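Local coordinates for type VI immunity protein Atu4351 (Agrobacterium fabrum, PDB 6ITW) that probably serves as the immunity protein of a type VI secretion effector-immunity pair, protecting the bacterium from its own toxin, at residues L96-T104 with A125-V136; E22-Y32 with Q58-K66. All coordinates share one frame; numbering follows the deposited sequence.

Contact 1. Residues L96-T104 with A125-V136; sequences LAWNEDYKT and AERSDINLGIAV
Trp98 lays the six-membered part of its indole against the first turns of helix 128-136. Trp98 CZ3 packs on Leu132 CB at 3.8 Å, and Trp98 CH2 comes within 3.6 Å of Ser128 O. With CG anti to the backbone N (chi1 178°), the indole reaches out to the helix, whose atoms here meet it obliquely. One face of the same ring carries Lys103 CA near its rim, while Ser128 OG lies at its edge, in plane.

Strands 96-99 and 103-104 form a beta-hairpin in the large mixed sheet. In its loop Asn99 OD1 accepts from Asp101 N, an Asx turn, and from Tyr102 N, which widens it to an Asx motif. The helix packs antiparallel to strand 96-99 at 172°, with the axes 10.3 Å apart.

Asn131 fastens the returning strand. Asn131 OD1 accepts from Thr104 OG1 at 2.7 Å and from Thr104 N at 3.3 Å, and the two donors reach it from opposite faces of the amide plane. These two bonds would limit how far the carbonyl can turn. Lys103 runs along the helix start, and its NZ donates to Ser128 OG at 3.1 Å. That hydroxyl donates in turn to Ala125 O. Further along, Leu96 CD1 meets Ala135 CB at 4.1 Å.

Contact 2. Residues E22-Y32 with Q58-K66; sequences EIMGEADIARY and QFCNPEKYK
Asp28 and Asn61 meet with carboxylate and amide planes 90° apart. Asn61 ND2 donates to Asp28 OD2 at 2.9 Å, on the anti side and 32° out of the carboxylate plane. The other end of the amide is also held, since Asn61 OD1 accepts from Glu63 N in an Asx turn just after strand 58-59.

Selenomethionine Met24 bends at chi3 (-69°), which brings Met24 CE to 3.3 Å from Pro62 CD. Tyr32 has Pro62 CG over one ring face near the rim and Arg31 CG over the opposite face. Tyr32 OH lies 2.8 Å from Glu63 OE1, a weak bond at most.

Arg31 and Glu63 cross at about a right angle. Glu63 OE2 lies over a face of the Arg31 guanidinium, in a long ion pair to which no N-H points. At the other end, Glu22 and Lys64 approach from opposite directions, and Lys64 NZ sits 2.9 Å from Glu22 OE1 in a salt bridge with weak hydrogen bonds. Two waters link Glu22 OE1 to Asn61.

Arg31 NH1 forms a salt bridge with Asp28 OD1 through a weak hydrogen bond, and Lys66 pairs with Glu63. This network would offset the like charges of the two acids and probably favour their ionised forms.

The two contacts follow one another along the chain. Contact 2 closes before contact 1 opens, and their centres are about 17 Å apart. Both reach the same mixed sheet, contact 2 through strand 57-59 and contact 1 through strands 94-99 and 103-108. Strand 84-90 lies between these parts of the sheet. The contacts touch where Val136 CG1 meets Phe59 CZ at 4.0 Å. Helix 38-47 also joins them, since its Tyr40 packs against Leu132, Val136 and Phe59. Both segments of contact 2 and segment 96-104 of contact 1 belong to the GAD-like domain. Contact 1 brings a later helix, 128-137, against the same sheet, so this helix and the segments of contact 2 pack around one sheet.

Contact 1. Residues L96-T104 with A125-V136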
loop_
_atom_site.group_PDB
_atom_site.type_symbol
_atom_site.label_atom_id
_atom_site.label_comp_id
_atom_site.label_asym_id
_atom_site.label_seq_id
_atom_site.Cartn_x
_atom_site.Cartn_y
_atom_site.Cartn_z
ATOM N N LEU A 96 -0.391 0.997 -1.146
ATOM C CA LEU A 96 -0.250 1.896 -2.287
ATOM C C LEU A 96 -0.735 3.277 -1.858
ATOM O O LEU A 96 -1.914 3.442 -1.497
ATOM C CB LEU A 96 -1.051 1.403 -3.487
ATOM C CG LEU A 96 -1.149 2.350 -4.690
ATOM C CD1 LEU A 96 0.230 2.826 -5.108
ATOM C CD2 LEU A 96 -1.843 1.681 -5.874
ATOM N N ALA A 97 0.169 4.261 -1.885
ATOM C CA ALA A 97 -0.125 5.605 -1.408
ATOM C C ALA A 97 0.194 6.622 -2.491
ATOM O O ALA A 97 1.015 6.388 -3.381
ATOM C CB ALA A 97 0.667 5.951 -0.141
ATOM N N TRP A 98 -0.461 7.770 -2.414
ATOM C CA TRP A 98 -0.182 8.854 -3.344
ATOM C C TRP A 98 0.469 9.998 -2.580
ATOM O O TRP A 98 -0.130 10.553 -1.644
ATOM C CB TRP A 98 -1.456 9.331 -4.035
ATOM C CG TRP A 98 -1.200 10.468 -4.953
ATOM C CD1 TRP A 98 -1.428 11.798 -4.702
ATOM C CD2 TRP A 98 -0.650 10.392 -6.272
ATOM N NE1 TRP A 98 -1.063 12.547 -5.794
ATOM C CE2 TRP A 98 -0.590 11.711 -6.775
ATOM C CE3 TRP A 98 -0.219 9.335 -7.086
ATOM C CZ2 TRP A 98 -0.105 12.003 -8.056
ATOM C CZ3 TRP A 98 0.264 9.624 -8.359
ATOM C CH2 TRP A 98 0.317 10.952 -8.830
ATOM N N ASN A 99 1.687 10.348 -2.972
ATOM C CA ASN A 99 2.375 11.505 -2.412
ATOM C C ASN A 99 2.174 12.682 -3.359
ATOM O O ASN A 99 2.439 12.564 -4.566
ATOM C CB ASN A 99 3.868 11.236 -2.209
ATOM C CG ASN A 99 4.614 12.473 -1.729
ATOM O OD1 ASN A 99 5.069 13.289 -2.535
ATOM N ND2 ASN A 99 4.716 12.633 -0.411
ATOM N N GLU A 100 1.721 13.815 -2.808
ATOM C CA GLU A 100 1.362 14.963 -3.642
ATOM C C GLU A 100 2.558 15.547 -4.382
ATOM O O GLU A 100 2.383 16.158 -5.442
ATOM C CB GLU A 100 0.710 16.051 -2.800
ATOM C CG GLU A 100 -0.674 15.720 -2.327
ATOM C CD GLU A 100 -1.166 16.737 -1.325
ATOM O OE1 GLU A 100 -0.977 17.947 -1.580
ATOM O OE2 GLU A 100 -1.729 16.337 -0.281
ATOM N N ASP A 101 3.775 15.364 -3.860
ATOM C CA ASP A 101 4.970 15.916 -4.491
ATOM C C ASP A 101 5.704 14.918 -5.366
ATOM O O ASP A 101 6.277 15.314 -6.386
ATOM C CB ASP A 101 5.933 16.458 -3.417
ATOM C CG ASP A 101 5.259 17.454 -2.481
ATOM O OD1 ASP A 101 4.751 18.493 -2.973
ATOM O OD2 ASP A 101 5.208 17.195 -1.257
ATOM N N TYR A 102 5.702 13.630 -5.011
ATOM C CA TYR A 102 6.532 12.656 -5.711
ATOM C C TYR A 102 5.743 11.464 -6.245
ATOM O O TYR A 102 6.351 10.498 -6.732
ATOM C CB TYR A 102 7.675 12.205 -4.791
ATOM C CG TYR A 102 8.579 13.356 -4.364
ATOM C CD1 TYR A 102 9.581 13.848 -5.207
ATOM C CD2 TYR A 102 8.413 13.966 -3.121
ATOM C CE1 TYR A 102 10.411 14.924 -4.805
ATOM C CE2 TYR A 102 9.220 15.036 -2.710
ATOM C CZ TYR A 102 10.218 15.508 -3.552
ATOM O OH TYR A 102 11.008 16.559 -3.118
ATOM N N LYS A 103 4.404 11.532 -6.214
ATOM C CA LYS A 103 3.487 10.540 -6.787
ATOM C C LYS A 103 3.497 9.198 -6.053
ATOM O O LYS A 103 3.573 9.142 -4.821
ATOM C CB LYS A 103 3.774 10.269 -8.276
ATOM C CG LYS A 103 4.395 11.382 -9.115
ATOM C CD LYS A 103 3.542 12.615 -9.248
ATOM C CE LYS A 103 4.037 13.475 -10.422
ATOM N NZ LYS A 103 3.700 14.911 -10.225
ATOM N N THR A 104 3.441 8.112 -6.825
ATOM C CA THR A 104 3.166 6.783 -6.295
ATOM C C THR A 104 4.218 6.366 -5.273
ATOM O O THR A 104 5.425 6.429 -5.532
ATOM C CB THR A 104 3.114 5.770 -7.444
ATOM O OG1 THR A 104 1.976 6.038 -8.273
ATOM C CG2 THR A 104 2.998 4.365 -6.917
ATOM N N ALA A 125 4.890 16.822 -13.785
ATOM C CA ALA A 125 3.628 16.908 -13.049
ATOM C C ALA A 125 2.404 16.611 -13.912
ATOM O O ALA A 125 1.339 16.297 -13.363
ATOM C CB ALA A 125 3.481 18.291 -12.408
ATOM N N GLU A 126 2.518 16.703 -15.240
ATOM C CA GLU A 126 1.392 16.369 -16.105
ATOM C C GLU A 126 1.285 14.877 -16.390
ATOM O O GLU A 126 0.499 14.481 -17.257
ATOM C CB GLU A 126 1.469 17.151 -17.418
ATOM C CG GLU A 126 0.643 18.447 -17.401
ATOM C CD GLU A 126 -0.856 18.222 -17.627
ATOM O OE1 GLU A 126 -1.234 17.730 -18.716
ATOM O OE2 GLU A 126 -1.656 18.539 -16.715
ATOM N N ARG A 127 2.060 14.046 -15.702
ATOM C CA ARG A 127 1.940 12.596 -15.797
ATOM C C ARG A 127 1.255 11.990 -14.572
ATOM O O ARG A 127 1.147 10.765 -14.484
ATOM C CB ARG A 127 3.330 11.962 -15.999
ATOM C CG ARG A 127 3.390 10.806 -17.027
ATOM C CD ARG A 127 4.707 10.007 -16.941
ATOM N NE ARG A 127 4.517 8.590 -16.580
ATOM C CZ ARG A 127 4.615 8.092 -15.343
ATOM N NH1 ARG A 127 4.898 8.870 -14.326
ATOM N NH2 ARG A 127 4.439 6.804 -15.127
ATOM N N SER A 128 0.780 12.823 -13.634
ATOM C CA SER A 128 0.183 12.354 -12.384
ATOM C C SER A 128 -0.940 11.347 -12.618
ATOM O O SER A 128 -0.882 10.219 -12.116
ATOM C CB SER A 128 -0.338 13.544 -11.572
ATOM O OG SER A 128 0.742 14.331 -11.114
ATOM N N ASP A 129 -1.982 11.749 -13.361
ATOM C CA ASP A 129 -3.094 10.846 -13.659
ATOM C C ASP A 129 -2.607 9.517 -14.232
ATOM O O ASP A 129 -3.032 8.440 -13.792
ATOM C CB ASP A 129 -4.063 11.517 -14.630
ATOM C CG ASP A 129 -4.821 12.635 -13.994
ATOM O OD1 ASP A 129 -4.293 13.763 -13.966
ATOM O OD2 ASP A 129 -5.930 12.384 -13.478
ATOM N N ILE A 130 -1.704 9.582 -15.207
ATOM C CA ILE A 130 -1.150 8.379 -15.824
ATOM C C ILE A 130 -0.328 7.577 -14.815
ATOM O O ILE A 130 -0.374 6.343 -14.801
ATOM C CB ILE A 130 -0.311 8.792 -17.048
ATOM C CG1 ILE A 130 -1.222 9.346 -18.146
ATOM C CG2 ILE A 130 0.555 7.647 -17.553
ATOM C CD1 ILE A 130 -0.472 10.165 -19.203
ATOM N N ASN A 131 0.442 8.269 -13.969
ATOM C CA ASN A 131 1.290 7.612 -12.976
ATOM C C ASN A 131 0.457 6.783 -12.008
ATOM O O ASN A 131 0.761 5.614 -11.747
ATOM C CB ASN A 131 2.107 8.667 -12.209
ATOM C CG ASN A 131 3.069 8.048 -11.181
ATOM O OD1 ASN A 131 2.736 7.902 -10.002
ATOM N ND2 ASN A 131 4.266 7.697 -11.629
ATOM N N LEU A 132 -0.597 7.381 -11.448
ATOM C CA LEU A 132 -1.475 6.621 -10.571
ATOM C C LEU A 132 -2.177 5.515 -11.340
ATOM O O LEU A 132 -2.394 4.424 -10.803
ATOM C CB LEU A 132 -2.489 7.546 -9.905
ATOM C CG LEU A 132 -3.333 6.921 -8.792
ATOM C CD1 LEU A 132 -2.532 5.905 -7.940
ATOM C CD2 LEU A 132 -3.899 8.027 -7.920
ATOM N N GLY A 133 -2.535 5.778 -12.602
ATOM C CA GLY A 133 -3.184 4.755 -13.406
ATOM C C GLY A 133 -2.284 3.562 -13.658
ATOM O O GLY A 133 -2.733 2.412 -13.652
ATOM N N ILE A 134 -0.997 3.815 -13.869
ATOM C CA ILE A 134 -0.069 2.708 -14.037
ATOM C C ILE A 134 0.032 1.907 -12.745
ATOM O O ILE A 134 -0.002 0.668 -12.763
ATOM C CB ILE A 134 1.300 3.229 -14.514
ATOM C CG1 ILE A 134 1.184 3.695 -15.973
ATOM C CG2 ILE A 134 2.382 2.146 -14.348
ATOM C CD1 ILE A 134 2.354 4.500 -16.460
ATOM N N ALA A 135 0.132 2.594 -11.601
ATOM C CA ALA A 135 0.251 1.882 -10.335
ATOM C C ALA A 135 -0.952 0.974 -10.110
ATOM O O ALA A 135 -0.796 -0.160 -9.650
ATOM C CB ALA A 135 0.417 2.866 -9.167
ATOM N N VAL A 136 -2.160 1.445 -10.453
ATOM C CA VAL A 136 -3.362 0.650 -10.184
ATOM C C VAL A 136 -3.419 -0.574 -11.103
ATOM O O VAL A 136 -3.828 -1.663 -10.681
ATOM C CB VAL A 136 -4.622 1.526 -10.301
ATOM C CG1 VAL A 136 -5.890 0.687 -10.194
ATOM C CG2 VAL A 136 -4.611 2.593 -9.211
#

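Contact 2. Residues E22-Y32 with Q58-K66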
loop_
_atom_site.group_PDB
_atom_site.type_symbol
_atom_site.label_atom_id
_atom_site.label_comp_id
_atom_site.label_asym_id
_atom_site.label_seq_id
_atom_site.Cartn_x
_atom_site.Cartn_y
_atom_site.Cartn_z
ATOM N N GLU A 22 -17.026 -0.711 -0.269
ATOM C CA GLU A 22 -17.453 0.314 0.671
ATOM C C GLU A 22 -17.508 1.655 -0.064
ATOM O O GLU A 22 -16.666 1.935 -0.923
ATOM C CB GLU A 22 -16.477 0.350 1.851
ATOM C CG GLU A 22 -16.510 1.556 2.778
ATOM C CD GLU A 22 -15.433 1.469 3.890
ATOM O OE1 GLU A 22 -14.553 2.358 3.939
ATOM O OE2 GLU A 22 -15.464 0.509 4.711
ATOM N N ILE A 23 -18.523 2.465 0.249
ATOM C CA ILE A 23 -18.744 3.749 -0.420
ATOM C C ILE A 23 -17.767 4.785 0.116
ATOM O O ILE A 23 -17.542 4.880 1.330
ATOM C CB ILE A 23 -20.196 4.221 -0.219
ATOM C CG1 ILE A 23 -21.145 3.444 -1.115
ATOM C CG2 ILE A 23 -20.337 5.731 -0.500
ATOM C CD1 ILE A 23 -22.594 3.819 -0.880
HETATM N N MSE A 24 -17.181 5.575 -0.779
HETATM C CA MSE A 24 -16.421 6.745 -0.324
HETATM C C MSE A 24 -17.294 7.979 -0.547
HETATM O O MSE A 24 -17.636 8.304 -1.689
HETATM C CB MSE A 24 -15.078 6.879 -1.048
HETATM C CG MSE A 24 -14.197 7.939 -0.432
HETATM SE SE MSE A 24 -12.416 8.096 -1.197
HETATM C CE MSE A 24 -11.714 6.455 -0.594
ATOM N N GLY A 25 -17.678 8.636 0.556
ATOM C CA GLY A 25 -18.629 9.732 0.480
ATOM C C GLY A 25 -18.068 10.966 -0.205
ATOM O O GLY A 25 -16.854 11.154 -0.352
ATOM N N GLU A 26 -18.984 11.842 -0.624
ATOM C CA GLU A 26 -18.559 13.032 -1.362
ATOM C C GLU A 26 -17.761 13.985 -0.480
ATOM O O GLU A 26 -16.795 14.603 -0.946
ATOM C CB GLU A 26 -19.766 13.738 -1.974
ATOM C CG GLU A 26 -20.212 13.083 -3.268
ATOM C CD GLU A 26 -19.121 13.105 -4.328
ATOM O OE1 GLU A 26 -18.209 13.964 -4.242
ATOM O OE2 GLU A 26 -19.171 12.266 -5.250
ATOM N N ALA A 27 -18.129 14.107 0.798
ATOM C CA ALA A 27 -17.328 14.932 1.699
ATOM C C ALA A 27 -15.883 14.442 1.735
ATOM O O ALA A 27 -14.944 15.232 1.572
ATOM C CB ALA A 27 -17.943 14.938 3.102
ATOM N N ASP A 28 -15.691 13.127 1.910
ATOM C CA ASP A 28 -14.346 12.552 1.872
ATOM C C ASP A 28 -13.646 12.832 0.539
ATOM O O ASP A 28 -12.478 13.237 0.520
ATOM C CB ASP A 28 -14.417 11.050 2.162
ATOM C CG ASP A 28 -14.536 10.753 3.653
ATOM O OD1 ASP A 28 -14.431 11.709 4.455
ATOM O OD2 ASP A 28 -14.740 9.574 4.028
ATOM N N ILE A 29 -14.346 12.647 -0.587
ATOM C CA ILE A 29 -13.717 12.905 -1.884
ATOM C C ILE A 29 -13.416 14.393 -2.052
ATOM O O ILE A 29 -12.443 14.771 -2.724
ATOM C CB ILE A 29 -14.600 12.378 -3.036
ATOM C CG1 ILE A 29 -14.806 10.865 -2.931
ATOM C CG2 ILE A 29 -13.996 12.709 -4.417
ATOM C CD1 ILE A 29 -15.624 10.298 -4.087
ATOM N N ALA A 30 -14.239 15.263 -1.456
ATOM C CA ALA A 30 -13.994 16.696 -1.572
ATOM C C ALA A 30 -12.701 17.072 -0.870
ATOM O O ALA A 30 -11.903 17.865 -1.387
ATOM C CB ALA A 30 -15.173 17.482 -0.995
ATOM N N ARG A 31 -12.466 16.470 0.295
ATOM C CA ARG A 31 -11.234 16.655 1.048
ATOM C C ARG A 31 -9.962 16.456 0.213
ATOM O O ARG A 31 -8.918 17.019 0.553
ATOM C CB ARG A 31 -11.278 15.699 2.240
ATOM C CG ARG A 31 -10.125 15.785 3.199
ATOM C CD ARG A 31 -10.386 14.931 4.442
ATOM N NE ARG A 31 -11.439 15.471 5.303
ATOM C CZ ARG A 31 -12.643 14.926 5.452
ATOM N NH1 ARG A 31 -12.949 13.814 4.798
ATOM N NH2 ARG A 31 -13.543 15.485 6.261
ATOM N N TYR A 32 -10.010 15.711 -0.892
ATOM C CA TYR A 32 -8.779 15.409 -1.621
ATOM C C TYR A 32 -8.696 16.092 -2.981
ATOM O O TYR A 32 -7.789 15.779 -3.765
ATOM C CB TYR A 32 -8.603 13.890 -1.742
ATOM C CG TYR A 32 -8.400 13.278 -0.375
ATOM C CD1 TYR A 32 -7.163 13.340 0.237
ATOM C CD2 TYR A 32 -9.461 12.695 0.336
ATOM C CE1 TYR A 32 -6.953 12.819 1.501
ATOM C CE2 TYR A 32 -9.258 12.164 1.623
ATOM C CZ TYR A 32 -7.984 12.231 2.192
ATOM O OH TYR A 32 -7.705 11.736 3.459
ATOM N N GLN A 58 -6.829 -4.527 -2.110
ATOM C CA GLN A 58 -8.096 -3.916 -1.753
ATOM C C GLN A 58 -7.876 -2.418 -1.674
ATOM O O GLN A 58 -6.777 -1.968 -1.347
ATOM C CB GLN A 58 -8.641 -4.433 -0.421
ATOM C CG GLN A 58 -7.779 -4.093 0.774
ATOM C CD GLN A 58 -8.211 -4.835 2.016
ATOM O OE1 GLN A 58 -8.962 -4.301 2.838
ATOM N NE2 GLN A 58 -7.739 -6.085 2.165
ATOM N N PHE A 59 -8.915 -1.652 -2.004
ATOM C CA PHE A 59 -8.849 -0.204 -1.886
ATOM C C PHE A 59 -9.353 0.196 -0.515
ATOM O O PHE A 59 -10.154 -0.516 0.109
ATOM C CB PHE A 59 -9.688 0.495 -2.957
ATOM C CG PHE A 59 -9.172 0.319 -4.344
ATOM C CD1 PHE A 59 -9.570 -0.779 -5.120
ATOM C CD2 PHE A 59 -8.296 1.250 -4.893
ATOM C CE1 PHE A 59 -9.086 -0.951 -6.431
ATOM C CE2 PHE A 59 -7.811 1.085 -6.197
ATOM C CZ PHE A 59 -8.218 -0.018 -6.965
ATOM N N CYS A 60 -8.873 1.345 -0.046
ATOM C CA CYS A 60 -9.226 1.829 1.277
ATOM C C CYS A 60 -9.496 3.324 1.215
ATOM O O CYS A 60 -9.008 4.033 0.331
ATOM C CB CYS A 60 -8.118 1.532 2.309
ATOM S SG CYS A 60 -6.525 2.403 2.022
ATOM N N ASN A 61 -10.273 3.795 2.182
ATOM C CA ASN A 61 -10.510 5.219 2.339
ATOM C C ASN A 61 -9.294 5.881 2.977
ATOM O O ASN A 61 -8.981 5.581 4.132
ATOM C CB ASN A 61 -11.769 5.437 3.180
ATOM C CG ASN A 61 -12.221 6.886 3.200
ATOM O OD1 ASN A 61 -11.396 7.814 3.262
ATOM N ND2 ASN A 61 -13.541 7.091 3.134
ATOM N N PRO A 62 -8.592 6.786 2.273
ATOM C CA PRO A 62 -7.386 7.413 2.860
ATOM C C PRO A 62 -7.638 8.059 4.200
ATOM O O PRO A 62 -6.749 8.087 5.058
ATOM C CB PRO A 62 -6.978 8.476 1.830
ATOM C CG PRO A 62 -7.800 8.217 0.621
ATOM C CD PRO A 62 -8.989 7.423 1.010
ATOM N N GLU A 63 -8.837 8.610 4.385
ATOM C CA GLU A 63 -9.173 9.231 5.654
ATOM C C GLU A 63 -9.107 8.222 6.800
ATOM O O GLU A 63 -8.639 8.555 7.893
ATOM C CB GLU A 63 -10.555 9.882 5.553
ATOM C CG GLU A 63 -10.879 10.825 6.711
ATOM C CD GLU A 63 -9.986 12.074 6.746
ATOM O OE1 GLU A 63 -9.234 12.344 5.772
ATOM O OE2 GLU A 63 -10.046 12.795 7.761
ATOM N N LYS A 64 -9.521 6.972 6.556
ATOM C CA LYS A 64 -9.591 5.974 7.624
ATOM C C LYS A 64 -8.218 5.436 8.017
ATOM O O LYS A 64 -8.056 4.962 9.149
ATOM C CB LYS A 64 -10.528 4.826 7.208
ATOM C CG LYS A 64 -12.006 5.272 7.213
ATOM C CD LYS A 64 -12.975 4.309 6.509
ATOM C CE LYS A 64 -13.093 2.968 7.225
ATOM N NZ LYS A 64 -14.334 2.223 6.814
ATOM N N TYR A 65 -7.227 5.530 7.133
ATOM C CA TYR A 65 -5.892 4.988 7.380
ATOM C C TYR A 65 -4.803 6.057 7.492
ATOM O O TYR A 65 -3.616 5.712 7.441
ATOM C CB TYR A 65 -5.531 3.982 6.278
ATOM C CG TYR A 65 -6.398 2.733 6.336
ATOM C CD1 TYR A 65 -7.684 2.727 5.788
ATOM C CD2 TYR A 65 -5.951 1.575 6.970
ATOM C CE1 TYR A 65 -8.497 1.597 5.849
ATOM C CE2 TYR A 65 -6.761 0.435 7.042
ATOM C CZ TYR A 65 -8.032 0.457 6.475
ATOM O OH TYR A 65 -8.833 -0.656 6.517
ATOM N N LYS A 66 -5.158 7.336 7.673
ATOM C CA LYS A 66 -4.135 8.392 7.684
ATOM C C LYS A 66 -3.220 8.298 8.906
ATOM O O LYS A 66 -2.047 8.692 8.834
ATOM C CB LYS A 66 -4.791 9.777 7.621
ATOM C CG LYS A 66 -5.684 10.082 8.824
ATOM C CD LYS A 66 -6.710 11.188 8.541
ATOM C CE LYS A 66 -6.116 12.580 8.629
ATOM N NZ LYS A 66 -7.162 13.574 9.039
HETATM O O HOH W 1 -11.756 2.044 3.953
HETATM O O HOH W 2 -15.543 4.892 3.116
#